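Local coordinates for 3-oxoacyl-(Acyl-carrier protein) synthase (Burkholderia xenovorans, PDB 4EFI) that probably acts as a 3-oxoacyl-[acyl-carrier-protein] synthase of the thiolase clan, an acyltransferase related to the KAS III condensing enzymes, at residues A[306-309]-A[310-314]. Numbering follows the deposited sequence.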
# COMPACT_ATOMS: atom_id res chain seq x y z
N ILE A 306 3.12 1.92 1.23
CA ILE A 306 4.03 1.62 2.33
C ILE A 306 5.27 0.83 1.89
O ILE A 306 6.39 1.21 2.20
CB ILE A 306 3.28 0.96 3.52
CG1 ILE A 306 2.33 1.97 4.15
CG2 ILE A 306 4.29 0.43 4.53
CD1 ILE A 306 1.38 1.39 5.19
N PRO A 307 5.10 -0.28 1.15
CA PRO A 307 6.33 -0.97 0.71
C PRO A 307 7.20 -0.11 -0.21
O PRO A 307 8.43 -0.19 -0.15
CB PRO A 307 5.81 -2.24 0.02
CG PRO A 307 4.37 -1.98 -0.28
CD PRO A 307 3.90 -1.06 0.84
N LEU A 308 6.59 0.75 -1.02
CA LEU A 308 7.37 1.66 -1.87
C LEU A 308 8.15 2.65 -1.00
O LEU A 308 9.33 2.93 -1.24
CB LEU A 308 6.46 2.39 -2.87
CG LEU A 308 7.18 3.33 -3.85
CD1 LEU A 308 8.14 2.60 -4.76
CD2 LEU A 308 6.12 4.10 -4.64
N LEU A 309 7.52 3.10 0.07
CA LEU A 309 8.17 3.99 1.03
C LEU A 309 9.38 3.28 1.66
O LEU A 309 10.46 3.88 1.82
CB LEU A 309 7.15 4.42 2.08
CG LEU A 309 7.46 5.62 2.95
CD1 LEU A 309 7.55 6.87 2.13
CD2 LEU A 309 6.35 5.72 3.97
N ILE A 310 9.22 2.01 2.03
CA ILE A 310 10.33 1.24 2.59
C ILE A 310 11.48 1.21 1.60
O ILE A 310 12.62 1.47 1.96
CB ILE A 310 9.90 -0.19 2.95
CG1 ILE A 310 8.88 -0.15 4.08
CG2 ILE A 310 11.11 -1.06 3.33
CD1 ILE A 310 8.21 -1.47 4.37
N THR A 311 11.21 0.86 0.34
CA THR A 311 12.32 0.67 -0.59
C THR A 311 12.99 1.97 -0.99
O THR A 311 14.22 2.01 -1.13
CB THR A 311 11.95 -0.18 -1.84
OG1 THR A 311 11.01 0.52 -2.67
CG2 THR A 311 11.38 -1.51 -1.44
N THR A 312 12.24 3.05 -1.18
CA THR A 312 12.84 4.30 -1.61
C THR A 312 13.46 5.09 -0.47
O THR A 312 14.40 5.86 -0.71
CB THR A 312 11.86 5.22 -2.39
OG1 THR A 312 10.87 5.75 -1.50
CG2 THR A 312 11.20 4.50 -3.52
N GLU A 313 12.97 4.93 0.77
CA GLU A 313 13.44 5.77 1.87
C GLU A 313 14.32 5.04 2.88
O GLU A 313 15.14 5.70 3.54
CB GLU A 313 12.26 6.43 2.61
CG GLU A 313 11.31 7.23 1.73
CD GLU A 313 12.01 8.19 0.80
OE1 GLU A 313 12.65 9.14 1.31
OE2 GLU A 313 11.92 8.03 -0.44
N LEU A 314 14.16 3.73 3.03
CA LEU A 314 14.83 3.01 4.11
C LEU A 314 15.86 1.99 3.65
O LEU A 314 16.46 1.32 4.49
CB LEU A 314 13.81 2.33 5.03
CG LEU A 314 12.83 3.24 5.78
CD1 LEU A 314 11.93 2.44 6.71
CD2 LEU A 314 13.57 4.31 6.57
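Glu-313 carries the flat group of this turn, a carboxylate set beyond its CG, which crosses Leu-309 CD1 at a slant, 3.8 Å away. The chain's fold at chi2 (-48°) brings OE2 round to accept, at that edge of the carboxylate, a 2.7 Å hydrogen bond from Thr-312 OG1 through its anti lone pair, on the side away from OE1. Thr-312 OG1 has two partners, OE2 of Glu-313 and ND2 of Asn-294, which suits threonine to this partly exposed face. Its methyl CG2 turns back one turn instead, reaching Leu-308 CD1 at 3.8 Å, so that one side chain serves both a polar and an apolar neighbour. The backbone follows the i to i+4 helical pattern: Ile-310 N binds Ile-306 O at 2.9 Å, but Glu-313 N meets Leu-309 O at a more bent 144°, close to where the chain leaves helical geometry at Leu-314. Pro-307 fits the first turn, where its missing N-H costs no bond to a preceding turn. Thr-311 directs its hydroxyl to Ser-24 and Thr-351. Helix 305-313 is a largely buried helix between the two sheets of the thiolase-like fold: Pro-307, Leu-308 and Thr-311 lean on strand 17-26, whereas Ile-306 and Ile-310, with Leu-314 just past the helix, pack on strand 323-331, the last two, with Leu-309, also reaching strand 266-269.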